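PDB 6JLS: putative flavoprotein decarboxylase from Streptomyces olivoviridis, which binds FMN and acts as a cysteine decarboxylase in the biosynthesis of thioviridamide. Local coordinates for residues A[20-25]-A[48-53]; A[97-102]-A[183-188]; A[104-109]-A[147-152]; A[129-134]-A[155-160]. All blocks are in the same frame, centred on the assembly; numbering follows the deposited sequence.

Contact 1 of 4, residues A[20-25]-A[48-53]; sequences TMCLSG and HVALTP. With FMN (flavin mononucleotide), chain B.
The phosphate oxygen O3P of FMN is gripped from both segments: Thr52 OG1 donates to it at 2.5 Å and Gly25 N at 2.6 Å. Ser24 OG, hydrogen-bonded to Thr102 OG1 and Thr105 OG1, is at best weakly bonded to it. Thr52 OG1 sits between its own N and carbonyl carbon (chi1 74°), and this hydroxyl is bonded to Ala55 N as well, which helps to fix it beside the phosphate. Gly25 also accepts through its carbonyl, taking the ribityl O2' of FMN at 2.7 Å from Gly25 O, so one residue holds both phosphate and ribityl chain. Behind this site, Thr20 to Leu23 pair with His48 to Leu51 as adjacent parallel strands of a Rossmann-like sheet. Helix 32-40 makes the beta-alpha-beta crossover between them, and the strand ends deliver the ligand-binding turns, as is usual in nucleotide-binding folds. Met21 N donates to His48 O at 2.7 Å, the donor lying 24° out of the carbonyl plane. Met21 O, Ala50 O and Leu23 O accept from Ala50 N, Leu23 N and Thr52 N in turn. On the face covered by helix 32-40, Met21 and Val49 lie side by side; the thioether chain bends at chi3 (24°) and lays CE against Val49 CG2 at 3.5 Å. Leu23 CD1 reaches Val49 CG1 on this face. The opposite face carries Cys22 and Ala50, covered by Val118 of helix 117-124, and Thr20, whose OG1 lies at the edge of the His48 ring, 3.6 Å from CD2. That hydroxyl is bonded to Ser93, and His48 ND1 to Ser71 N.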
# COMPACT_ATOMS: atom_id res chain seq x y z
N THR A 20 -8.69 22.44 -28.17
CA THR A 20 -8.50 21.82 -26.87
C THR A 20 -9.72 22.10 -25.99
O THR A 20 -10.08 23.26 -25.77
CB THR A 20 -7.22 22.33 -26.20
OG1 THR A 20 -6.09 21.91 -26.98
CG2 THR A 20 -7.10 21.77 -24.79
N MET A 21 -10.32 21.02 -25.50
CA MET A 21 -11.49 21.03 -24.63
C MET A 21 -11.05 20.76 -23.19
O MET A 21 -10.36 19.77 -22.92
CB MET A 21 -12.46 19.96 -25.13
CG MET A 21 -13.62 19.62 -24.22
SD MET A 21 -14.79 18.46 -25.01
CE MET A 21 -13.75 17.66 -26.21
N CYS A 22 -11.44 21.64 -22.26
CA CYS A 22 -11.10 21.46 -20.85
C CYS A 22 -12.35 21.16 -20.03
O CYS A 22 -13.40 21.77 -20.22
CB CYS A 22 -10.40 22.69 -20.27
SG CYS A 22 -8.78 23.11 -20.98
N LEU A 23 -12.22 20.21 -19.10
CA LEU A 23 -13.33 19.75 -18.28
C LEU A 23 -13.03 19.99 -16.80
O LEU A 23 -11.97 19.58 -16.30
CB LEU A 23 -13.61 18.27 -18.52
CG LEU A 23 -13.97 17.87 -19.96
CD1 LEU A 23 -14.35 16.39 -20.00
CD2 LEU A 23 -15.12 18.73 -20.46
N SER A 24 -13.98 20.61 -16.11
CA SER A 24 -13.92 21.03 -14.71
C SER A 24 -14.75 20.07 -13.83
O SER A 24 -15.58 19.30 -14.32
CB SER A 24 -14.46 22.47 -14.60
OG SER A 24 -13.90 23.16 -13.51
N GLY A 25 -14.59 20.19 -12.52
CA GLY A 25 -15.31 19.35 -11.58
C GLY A 25 -16.78 19.67 -11.41
O GLY A 25 -17.26 19.94 -10.29
N HIS A 48 -7.93 17.88 -28.49
CA HIS A 48 -7.31 17.55 -27.21
C HIS A 48 -8.30 17.77 -26.07
O HIS A 48 -9.17 18.64 -26.14
CB HIS A 48 -6.08 18.40 -26.94
CG HIS A 48 -5.04 18.34 -28.01
ND1 HIS A 48 -4.26 17.22 -28.22
CD2 HIS A 48 -4.62 19.27 -28.89
CE1 HIS A 48 -3.42 17.46 -29.21
NE2 HIS A 48 -3.61 18.70 -29.63
N VAL A 49 -8.13 17.00 -25.00
CA VAL A 49 -8.98 17.12 -23.82
C VAL A 49 -8.09 17.12 -22.59
O VAL A 49 -7.16 16.31 -22.49
CB VAL A 49 -10.02 15.98 -23.72
CG1 VAL A 49 -10.86 16.15 -22.47
CG2 VAL A 49 -10.90 15.98 -24.94
N ALA A 50 -8.36 18.05 -21.67
CA ALA A 50 -7.67 18.14 -20.39
C ALA A 50 -8.71 18.18 -19.29
O ALA A 50 -9.79 18.76 -19.46
CB ALA A 50 -6.79 19.39 -20.31
N LEU A 51 -8.39 17.56 -18.15
CA LEU A 51 -9.31 17.42 -17.02
C LEU A 51 -8.67 18.00 -15.77
O LEU A 51 -7.47 17.84 -15.54
CB LEU A 51 -9.68 15.94 -16.76
CG LEU A 51 -10.55 15.16 -17.77
CD1 LEU A 51 -9.87 15.03 -19.11
CD2 LEU A 51 -10.86 13.77 -17.24
N THR A 52 -9.47 18.67 -14.96
CA THR A 52 -9.02 18.99 -13.62
C THR A 52 -9.11 17.73 -12.76
O THR A 52 -9.87 16.80 -13.08
CB THR A 52 -9.88 20.09 -13.01
OG1 THR A 52 -11.15 19.53 -12.65
CG2 THR A 52 -10.06 21.27 -13.97
N PRO A 53 -8.38 17.68 -11.65
CA PRO A 53 -8.56 16.54 -10.73
C PRO A 53 -10.01 16.31 -10.33
O PRO A 53 -10.48 15.17 -10.42
CB PRO A 53 -7.67 16.91 -9.53
CG PRO A 53 -6.59 17.76 -10.14
CD PRO A 53 -7.26 18.55 -11.24
N1 FMN B . -18.92 23.49 -8.77
C2 FMN B . -19.27 24.37 -9.77
O2 FMN B . -18.69 25.45 -9.86
N3 FMN B . -20.25 24.03 -10.68
C4 FMN B . -20.91 22.82 -10.58
O4 FMN B . -21.79 22.51 -11.39
C4A FMN B . -20.56 21.94 -9.57
N5 FMN B . -21.20 20.72 -9.46
C5A FMN B . -20.87 19.84 -8.45
C6 FMN B . -21.54 18.63 -8.37
C7 FMN B . -21.22 17.72 -7.36
C7M FMN B . -21.96 16.41 -7.30
C8 FMN B . -20.21 18.04 -6.43
C8M FMN B . -19.86 17.06 -5.34
C9 FMN B . -19.54 19.27 -6.52
C9A FMN B . -19.87 20.17 -7.53
N10 FMN B . -19.23 21.39 -7.64
C10 FMN B . -19.56 22.28 -8.65
C1' FMN B . -18.14 21.76 -6.67
C2' FMN B . -16.78 21.53 -7.36
O2' FMN B . -16.58 20.17 -7.70
C3' FMN B . -15.62 22.01 -6.49
O3' FMN B . -15.68 23.41 -6.42
C4' FMN B . -14.30 21.53 -7.09
O4' FMN B . -13.19 21.76 -6.25
C5' FMN B . -14.05 22.19 -8.44
O5' FMN B . -12.77 21.77 -8.84
P FMN B . -12.15 22.17 -10.25
O1P FMN B . -12.72 23.52 -10.67
O2P FMN B . -10.65 22.30 -10.11
O3P FMN B . -12.53 21.14 -11.29

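Contact 2 of 4, residues A[97-102]-A[183-188]; sequences VVAPAT and SVFAVA. With FMN (flavin mononucleotide), chain B.
Helix 182-193 lies on one face of the central parallel sheet, and Val97 of strand 95-101 is the residue it packs around, meeting Phe185, Ala188 and Val184. Val97 CG1, anti to its backbone N (chi1 -177°), stands over a face of the Phe185 ring, 4.2 Å from the centroid and shifted toward the rim, a CH-pi contact. Val97 CB lies 3.8 Å from Phe185 CE1. The other branch, CG2, is pressed against Ala188 CB at 3.5 Å, tighter than usual for two carbons, while CG1 also touches Val184 CG1 at 4.0 Å. Ala99 CB approaches Phe185 CE2 obliquely. In this Rossmann-like layering of helices on a sheet, the Phe185 ring also touches Met21 of the neighbouring strand and Met35, Trp38 and Leu39 of helix 32-40, so it joins two helices of the same layer. Beyond Ala99 the chain turns through a cis peptide before Pro100 and runs on to the FMN phosphate. There Thr102 OG1 donates to FMN O1P at a modelled 2.4 Å, a length very short and doubtful as a measure. As N-cap of helix 103-110, Thr102 OG1 also bonds Thr105 N.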
# COMPACT_ATOMS: atom_id res chain seq x y z
N VAL A 97 -11.54 25.62 -25.09
CA VAL A 97 -12.87 25.73 -24.48
C VAL A 97 -12.84 25.09 -23.10
O VAL A 97 -12.37 23.96 -22.94
CB VAL A 97 -13.95 25.05 -25.35
CG1 VAL A 97 -15.33 25.25 -24.73
CG2 VAL A 97 -13.91 25.58 -26.75
N VAL A 98 -13.33 25.82 -22.09
CA VAL A 98 -13.53 25.25 -20.76
C VAL A 98 -15.04 25.17 -20.56
O VAL A 98 -15.73 26.19 -20.41
CB VAL A 98 -12.85 26.07 -19.66
CG1 VAL A 98 -13.01 25.36 -18.30
CG2 VAL A 98 -11.39 26.27 -19.98
N ALA A 99 -15.55 23.94 -20.56
CA ALA A 99 -16.98 23.68 -20.58
C ALA A 99 -17.25 22.27 -20.08
O ALA A 99 -16.98 21.29 -20.78
CB ALA A 99 -17.53 23.87 -21.99
N PRO A 100 -17.77 22.12 -18.85
CA PRO A 100 -18.15 23.22 -17.97
C PRO A 100 -16.96 23.87 -17.26
O PRO A 100 -15.93 23.22 -17.07
CB PRO A 100 -19.08 22.56 -16.97
CG PRO A 100 -18.55 21.13 -16.87
CD PRO A 100 -18.05 20.80 -18.26
N ALA A 101 -17.11 25.13 -16.88
CA ALA A 101 -16.14 25.84 -16.04
C ALA A 101 -16.78 26.06 -14.68
O ALA A 101 -17.76 26.81 -14.57
CB ALA A 101 -15.72 27.17 -16.68
N THR A 102 -16.24 25.41 -13.65
CA THR A 102 -16.74 25.57 -12.30
C THR A 102 -16.42 26.96 -11.75
O THR A 102 -15.58 27.69 -12.28
CB THR A 102 -16.11 24.56 -11.36
OG1 THR A 102 -14.70 24.77 -11.39
CG2 THR A 102 -16.49 23.09 -11.75
N SER A 183 -23.91 25.25 -28.74
CA SER A 183 -23.77 26.66 -29.07
C SER A 183 -22.42 27.21 -28.64
O SER A 183 -21.84 28.05 -29.34
CB SER A 183 -24.91 27.45 -28.42
OG SER A 183 -24.80 28.83 -28.68
N VAL A 184 -21.90 26.73 -27.52
CA VAL A 184 -20.60 27.19 -27.03
C VAL A 184 -19.49 26.76 -28.00
O VAL A 184 -18.63 27.57 -28.37
CB VAL A 184 -20.36 26.65 -25.60
CG1 VAL A 184 -18.91 26.89 -25.15
CG2 VAL A 184 -21.35 27.30 -24.63
N PHE A 185 -19.51 25.50 -28.42
CA PHE A 185 -18.47 25.03 -29.32
C PHE A 185 -18.58 25.64 -30.71
O PHE A 185 -17.57 25.73 -31.42
CB PHE A 185 -18.48 23.50 -29.37
CG PHE A 185 -17.79 22.88 -28.20
CD1 PHE A 185 -16.41 22.73 -28.20
CD2 PHE A 185 -18.50 22.52 -27.07
CE1 PHE A 185 -15.76 22.19 -27.10
CE2 PHE A 185 -17.86 21.98 -25.96
CZ PHE A 185 -16.49 21.81 -25.97
N ALA A 186 -19.77 26.11 -31.10
CA ALA A 186 -19.91 26.81 -32.36
C ALA A 186 -19.18 28.15 -32.32
O ALA A 186 -18.50 28.52 -33.29
CB ALA A 186 -21.39 27.02 -32.69
N VAL A 187 -19.31 28.88 -31.22
CA VAL A 187 -18.61 30.16 -31.09
C VAL A 187 -17.10 29.96 -31.08
O VAL A 187 -16.35 30.75 -31.67
CB VAL A 187 -19.08 30.89 -29.81
CG1 VAL A 187 -18.40 32.23 -29.68
CG2 VAL A 187 -20.59 31.04 -29.82
N ALA A 188 -16.63 28.90 -30.42
CA ALA A 188 -15.20 28.61 -30.40
C ALA A 188 -14.68 28.31 -31.80
O ALA A 188 -13.60 28.79 -32.18
CB ALA A 188 -14.93 27.43 -29.48
N1 FMN B . -18.92 23.49 -8.77
C2 FMN B . -19.27 24.37 -9.77
O2 FMN B . -18.69 25.45 -9.86
N3 FMN B . -20.25 24.03 -10.68
C4 FMN B . -20.91 22.82 -10.58
O4 FMN B . -21.79 22.51 -11.39
C4A FMN B . -20.56 21.94 -9.57
N5 FMN B . -21.20 20.72 -9.46
C5A FMN B . -20.87 19.84 -8.45
C6 FMN B . -21.54 18.63 -8.37
C7 FMN B . -21.22 17.72 -7.36
C7M FMN B . -21.96 16.41 -7.30
C8 FMN B . -20.21 18.04 -6.43
C8M FMN B . -19.86 17.06 -5.34
C9 FMN B . -19.54 19.27 -6.52
C9A FMN B . -19.87 20.17 -7.53
N10 FMN B . -19.23 21.39 -7.64
C10 FMN B . -19.56 22.28 -8.65
C1' FMN B . -18.14 21.76 -6.67
C2' FMN B . -16.78 21.53 -7.36
O2' FMN B . -16.58 20.17 -7.70
C3' FMN B . -15.62 22.01 -6.49
O3' FMN B . -15.68 23.41 -6.42
C4' FMN B . -14.30 21.53 -7.09
O4' FMN B . -13.19 21.76 -6.25
C5' FMN B . -14.05 22.19 -8.44
O5' FMN B . -12.77 21.77 -8.84
P FMN B . -12.15 22.17 -10.25
O1P FMN B . -12.72 23.52 -10.67
O2P FMN B . -10.65 22.30 -10.11
O3P FMN B . -12.53 21.14 -11.29

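Contact 3 of 4, residues A[104-109]-A[147-152]; sequences ATLGKL and RNLDAL. With FMN (flavin mononucleotide), chain B.
Leu106 CD2 and Leu152 CD1 meet at 3.5 Å, the two side chains crossing at about a right angle. Leu152 is forked over the partner helix: its CD2 rests 3.6 Å from Leu109 CB, so the two methyls straddle successive turns of helix 103-110. Leu106 CD1 adds a lighter touch on Leu149 CD2 at 4.2 Å. Asn148 has CG anti to the carbonyl carbon (chi1 -73°), and its ND2 lies 3.4 Å from Gly107 CA, where the backbones come nearest, with 5.8 Å between the CA atoms of Gly107 and Asn148. This is packing, for the amide is bonded elsewhere: ND2 to Asn111 O of the second subunit, OD1 weakly to Asn111 ND2 of its own chain. The second subunit thus borders this side of the helix pair, also touching Ala104, Lys108 and Arg147. The axes pass 8.9 Å apart at 54°. Both helices belong to one layer of the three-layer Rossmann-like domain, and Leu106 and Leu152 both touch Leu131 of the sheet. Helix 103-110 is also the phosphate-binding helix of the FMN site. From its first turn Thr105 OG1 donates to FMN O1P at 2.6 Å, with Ala104 CB lying 3.6 Å from the same oxygen; the N-terminal end of the helix facing the phosphate would probably favour its negative charge. Cys114 of the second subunit packs on Ala104 and gives its carbonyl O to FMN, and one turn further Lys108 forms a salt bridge with Asp115 of its own chain.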
# COMPACT_ATOMS: atom_id res chain seq x y z
N ALA A 104 -14.75 27.35 -9.10
CA ALA A 104 -13.38 27.26 -8.61
C ALA A 104 -12.40 27.51 -9.73
O ALA A 104 -11.44 28.27 -9.57
CB ALA A 104 -13.13 25.89 -7.96
N THR A 105 -12.63 26.89 -10.89
CA THR A 105 -11.74 27.08 -12.03
C THR A 105 -11.81 28.51 -12.57
O THR A 105 -10.77 29.11 -12.88
CB THR A 105 -12.07 26.04 -13.10
OG1 THR A 105 -11.58 24.78 -12.66
CG2 THR A 105 -11.39 26.39 -14.42
N LEU A 106 -13.02 29.05 -12.71
CA LEU A 106 -13.17 30.46 -13.08
C LEU A 106 -12.45 31.37 -12.09
O LEU A 106 -11.77 32.33 -12.48
CB LEU A 106 -14.66 30.81 -13.14
CG LEU A 106 -15.50 30.09 -14.19
CD1 LEU A 106 -16.97 30.31 -13.90
CD2 LEU A 106 -15.15 30.58 -15.58
N GLY A 107 -12.58 31.07 -10.79
CA GLY A 107 -11.93 31.90 -9.78
C GLY A 107 -10.42 31.84 -9.87
O GLY A 107 -9.74 32.86 -9.68
N LYS A 108 -9.88 30.66 -10.18
CA LYS A 108 -8.43 30.53 -10.31
C LYS A 108 -7.93 31.28 -11.54
O LYS A 108 -6.95 32.04 -11.46
CB LYS A 108 -8.04 29.06 -10.40
CG LYS A 108 -8.26 28.22 -9.14
CD LYS A 108 -7.77 26.79 -9.37
CE LYS A 108 -8.14 25.89 -8.19
NZ LYS A 108 -7.71 24.46 -8.34
N LEU A 109 -8.59 31.09 -12.69
CA LEU A 109 -8.16 31.79 -13.89
C LEU A 109 -8.26 33.29 -13.69
O LEU A 109 -7.32 34.03 -13.99
CB LEU A 109 -9.01 31.37 -15.09
CG LEU A 109 -8.96 29.90 -15.48
CD1 LEU A 109 -10.02 29.54 -16.54
CD2 LEU A 109 -7.56 29.53 -15.97
N ARG A 147 -17.19 39.48 -10.12
CA ARG A 147 -15.90 40.11 -10.36
C ARG A 147 -14.95 39.18 -11.10
O ARG A 147 -14.17 39.63 -11.95
CB ARG A 147 -15.27 40.58 -9.05
CG ARG A 147 -15.97 41.76 -8.39
CD ARG A 147 -15.07 42.41 -7.33
NE ARG A 147 -14.55 41.42 -6.40
CZ ARG A 147 -15.20 41.01 -5.32
NH1 ARG A 147 -16.39 41.52 -5.04
NH2 ARG A 147 -14.67 40.09 -4.52
N ASN A 148 -14.99 37.89 -10.79
CA ASN A 148 -14.14 36.95 -11.51
C ASN A 148 -14.49 36.94 -13.00
O ASN A 148 -13.60 36.93 -13.85
CB ASN A 148 -14.27 35.56 -10.90
CG ASN A 148 -13.57 35.45 -9.56
OD1 ASN A 148 -12.68 36.23 -9.24
ND2 ASN A 148 -13.97 34.46 -8.77
N LEU A 149 -15.79 36.94 -13.32
CA LEU A 149 -16.20 37.01 -14.72
C LEU A 149 -15.74 38.32 -15.37
O LEU A 149 -15.30 38.34 -16.53
CB LEU A 149 -17.72 36.86 -14.82
CG LEU A 149 -18.33 35.61 -14.16
CD1 LEU A 149 -19.84 35.58 -14.37
CD2 LEU A 149 -17.70 34.32 -14.70
N ASP A 150 -15.82 39.44 -14.63
CA ASP A 150 -15.23 40.69 -15.11
C ASP A 150 -13.76 40.51 -15.43
O ASP A 150 -13.29 40.92 -16.50
CB ASP A 150 -15.39 41.80 -14.07
CG ASP A 150 -16.84 42.20 -13.84
OD1 ASP A 150 -17.71 41.84 -14.66
OD2 ASP A 150 -17.09 42.89 -12.82
N ALA A 151 -13.00 39.89 -14.52
CA ALA A 151 -11.57 39.70 -14.77
C ALA A 151 -11.34 38.78 -15.96
O ALA A 151 -10.45 39.03 -16.79
CB ALA A 151 -10.89 39.16 -13.50
N LEU A 152 -12.14 37.71 -16.08
CA LEU A 152 -11.96 36.75 -17.17
C LEU A 152 -12.17 37.42 -18.52
O LEU A 152 -11.49 37.11 -19.51
CB LEU A 152 -12.92 35.58 -17.00
CG LEU A 152 -12.48 34.69 -15.84
CD1 LEU A 152 -13.55 33.72 -15.45
CD2 LEU A 152 -11.19 33.96 -16.19
N1 FMN B . -18.92 23.49 -8.77
C2 FMN B . -19.27 24.37 -9.77
O2 FMN B . -18.69 25.45 -9.86
N3 FMN B . -20.25 24.03 -10.68
C4 FMN B . -20.91 22.82 -10.58
O4 FMN B . -21.79 22.51 -11.39
C4A FMN B . -20.56 21.94 -9.57
N5 FMN B . -21.20 20.72 -9.46
C5A FMN B . -20.87 19.84 -8.45
C6 FMN B . -21.54 18.63 -8.37
C7 FMN B . -21.22 17.72 -7.36
C7M FMN B . -21.96 16.41 -7.30
C8 FMN B . -20.21 18.04 -6.43
C8M FMN B . -19.86 17.06 -5.34
C9 FMN B . -19.54 19.27 -6.52
C9A FMN B . -19.87 20.17 -7.53
N10 FMN B . -19.23 21.39 -7.64
C10 FMN B . -19.56 22.28 -8.65
C1' FMN B . -18.14 21.76 -6.67
C2' FMN B . -16.78 21.53 -7.36
O2' FMN B . -16.58 20.17 -7.70
C3' FMN B . -15.62 22.01 -6.49
O3' FMN B . -15.68 23.41 -6.42
C4' FMN B . -14.30 21.53 -7.09
O4' FMN B . -13.19 21.76 -6.25
C5' FMN B . -14.05 22.19 -8.44
O5' FMN B . -12.77 21.77 -8.84
P FMN B . -12.15 22.17 -10.25
O1P FMN B . -12.72 23.52 -10.67
O2P FMN B . -10.65 22.30 -10.11
O3P FMN B . -12.53 21.14 -11.29

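Contact 4 of 4, residues A[129-134]-A[155-160]; sequences VILAPV and EGFVVA. With FMN (flavin mononucleotide), chain B.
Val129 and Phe157 make the close-packed end of this contact, lying side by side. Val129 CB comes 3.5 Å from Phe157 CD1, and Val129 CG1, anti to its backbone N (chi1 173°), sits 3.8 Å above the ring plane toward its rim, a CH-pi contact. Glu155 CB covers the centre of the opposite face. Leu131 CD1 reaches Phe157 CD2 at 3.9 Å, and Leu152 of helix 143-154 touches both residues. Gly156, at positive phi just after that helix, closes it in a Schellman motif, completing the beta-alpha-beta crossover from strand 129-133 to strand 158-159, the sheet's last in this chain. Backbone bonds of 2.8 Å run from Val158 N to Val129 O, Leu131 N to Val158 O and Ala160 N to Leu131 O. Pro133 CG meets Val159 CG1 at 3.8 Å, at about a right angle. Toward Ala160 the contact is more open to solvent, with Val158, Val159 and Ala160 partly exposed. Water enters at both ends, one molecule linking Val129 N to Gly156 O, the other donating to Pro133 O and Ala160 O. Just beyond, FMN N3 donates to Val134 O at 2.7 Å, N-H...O angle 174°.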
# COMPACT_ATOMS: atom_id res chain seq x y z
N VAL A 129 -10.22 31.89 -26.26
CA VAL A 129 -10.60 31.06 -25.12
C VAL A 129 -12.07 31.28 -24.83
O VAL A 129 -12.49 32.40 -24.53
CB VAL A 129 -9.75 31.38 -23.88
CG1 VAL A 129 -10.29 30.63 -22.68
CG2 VAL A 129 -8.30 31.02 -24.12
N ILE A 130 -12.85 30.21 -24.89
CA ILE A 130 -14.28 30.27 -24.59
C ILE A 130 -14.54 29.51 -23.29
O ILE A 130 -14.10 28.36 -23.13
CB ILE A 130 -15.12 29.70 -25.74
CG1 ILE A 130 -15.05 30.64 -26.96
CG2 ILE A 130 -16.56 29.61 -25.32
CD1 ILE A 130 -13.76 30.63 -27.76
N LEU A 131 -15.25 30.15 -22.36
CA LEU A 131 -15.56 29.58 -21.06
C LEU A 131 -17.07 29.47 -20.88
O LEU A 131 -17.80 30.42 -21.18
CB LEU A 131 -14.98 30.44 -19.94
CG LEU A 131 -13.51 30.85 -20.03
CD1 LEU A 131 -13.21 31.85 -18.95
CD2 LEU A 131 -12.62 29.64 -19.88
N ALA A 132 -17.54 28.32 -20.39
CA ALA A 132 -18.96 28.07 -20.14
C ALA A 132 -19.18 27.84 -18.64
O ALA A 132 -19.08 26.70 -18.16
CB ALA A 132 -19.46 26.87 -20.95
N PRO A 133 -19.46 28.90 -17.87
CA PRO A 133 -19.70 28.72 -16.44
C PRO A 133 -20.90 27.82 -16.19
O PRO A 133 -21.91 27.88 -16.89
CB PRO A 133 -19.97 30.15 -15.93
CG PRO A 133 -19.44 31.06 -16.98
CD PRO A 133 -19.59 30.31 -18.28
N VAL A 134 -20.77 26.97 -15.18
CA VAL A 134 -21.87 26.14 -14.71
C VAL A 134 -21.78 26.12 -13.20
O VAL A 134 -20.74 25.75 -12.64
CB VAL A 134 -21.81 24.70 -15.28
CG1 VAL A 134 -22.94 23.86 -14.71
CG2 VAL A 134 -21.87 24.71 -16.78
N GLU A 155 -9.34 39.57 -19.58
CA GLU A 155 -8.34 38.71 -20.21
C GLU A 155 -8.56 38.54 -21.70
O GLU A 155 -7.69 37.98 -22.37
CB GLU A 155 -8.33 37.31 -19.57
CG GLU A 155 -7.87 37.25 -18.15
CD GLU A 155 -6.40 37.59 -17.98
OE1 GLU A 155 -5.58 37.12 -18.79
OE2 GLU A 155 -6.05 38.34 -17.04
N GLY A 156 -9.70 38.98 -22.23
CA GLY A 156 -10.05 38.70 -23.59
C GLY A 156 -10.81 37.40 -23.78
O GLY A 156 -11.14 37.06 -24.92
N PHE A 157 -11.08 36.68 -22.70
CA PHE A 157 -11.81 35.42 -22.80
C PHE A 157 -13.28 35.69 -23.10
O PHE A 157 -13.85 36.70 -22.68
CB PHE A 157 -11.68 34.62 -21.49
CG PHE A 157 -10.26 34.26 -21.11
CD1 PHE A 157 -9.23 34.29 -22.05
CD2 PHE A 157 -9.96 33.88 -19.80
CE1 PHE A 157 -7.92 33.95 -21.70
CE2 PHE A 157 -8.64 33.53 -19.44
CZ PHE A 157 -7.62 33.57 -20.40
N VAL A 158 -13.91 34.75 -23.80
CA VAL A 158 -15.33 34.80 -24.10
C VAL A 158 -16.08 34.02 -23.02
O VAL A 158 -15.86 32.81 -22.86
CB VAL A 158 -15.63 34.23 -25.49
CG1 VAL A 158 -17.12 34.21 -25.75
CG2 VAL A 158 -14.90 35.03 -26.56
N VAL A 159 -16.95 34.69 -22.28
CA VAL A 159 -17.69 34.06 -21.19
C VAL A 159 -19.11 33.84 -21.66
O VAL A 159 -19.86 34.80 -21.86
CB VAL A 159 -17.66 34.91 -19.91
CG1 VAL A 159 -18.46 34.21 -18.81
CG2 VAL A 159 -16.24 35.18 -19.47
N ALA A 160 -19.49 32.57 -21.83
CA ALA A 160 -20.79 32.19 -22.35
C ALA A 160 -21.73 31.86 -21.20
O ALA A 160 -21.94 30.70 -20.84
CB ALA A 160 -20.66 30.99 -23.29
N1 FMN B . -18.92 23.49 -8.77
C2 FMN B . -19.27 24.37 -9.77
O2 FMN B . -18.69 25.45 -9.86
N3 FMN B . -20.25 24.03 -10.68
C4 FMN B . -20.91 22.82 -10.58
O4 FMN B . -21.79 22.51 -11.39
C4A FMN B . -20.56 21.94 -9.57
N5 FMN B . -21.20 20.72 -9.46
C5A FMN B . -20.87 19.84 -8.45
C6 FMN B . -21.54 18.63 -8.37
C7 FMN B . -21.22 17.72 -7.36
C7M FMN B . -21.96 16.41 -7.30
C8 FMN B . -20.21 18.04 -6.43
C8M FMN B . -19.86 17.06 -5.34
C9 FMN B . -19.54 19.27 -6.52
C9A FMN B . -19.87 20.17 -7.53
N10 FMN B . -19.23 21.39 -7.64
C10 FMN B . -19.56 22.28 -8.65
C1' FMN B . -18.14 21.76 -6.67
C2' FMN B . -16.78 21.53 -7.36
O2' FMN B . -16.58 20.17 -7.70
C3' FMN B . -15.62 22.01 -6.49
O3' FMN B . -15.68 23.41 -6.42
C4' FMN B . -14.30 21.53 -7.09
O4' FMN B . -13.19 21.76 -6.25
C5' FMN B . -14.05 22.19 -8.44
O5' FMN B . -12.77 21.77 -8.84
P FMN B . -12.15 22.17 -10.25
O1P FMN B . -12.72 23.52 -10.67
O2P FMN B . -10.65 22.30 -10.11
O3P FMN B . -12.53 21.14 -11.29
O HOH W 1 -10.77 34.63 -26.26
O HOH W 2 -23.03 27.81 -19.85

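In the fold
Contacts 1, 2 and 4 draw on one parallel sheet. Strand 95-101 of contact 2 lies between the inner strands of the other two, bonded by Val97 O to Cys22 N at 2.6 Å and by Val98 O to Ala132 N at 2.8 Å. The centre of contact 2 is about 11 Å from that of contact 1 and 7 Å from that of contact 4. Contact 3 packs against contact 4, Leu106 CD1 lying 3.6 Å from Pro133 CB. All four meet at FMN: contacts 1, 2 and 3 supply phosphate-binding groups, with Ser24 OG bonded to Thr102 OG1 at 2.8 Å and Thr105 OG1 at 3.0 Å, while contact 4 binds flavin N3 through Val134 O.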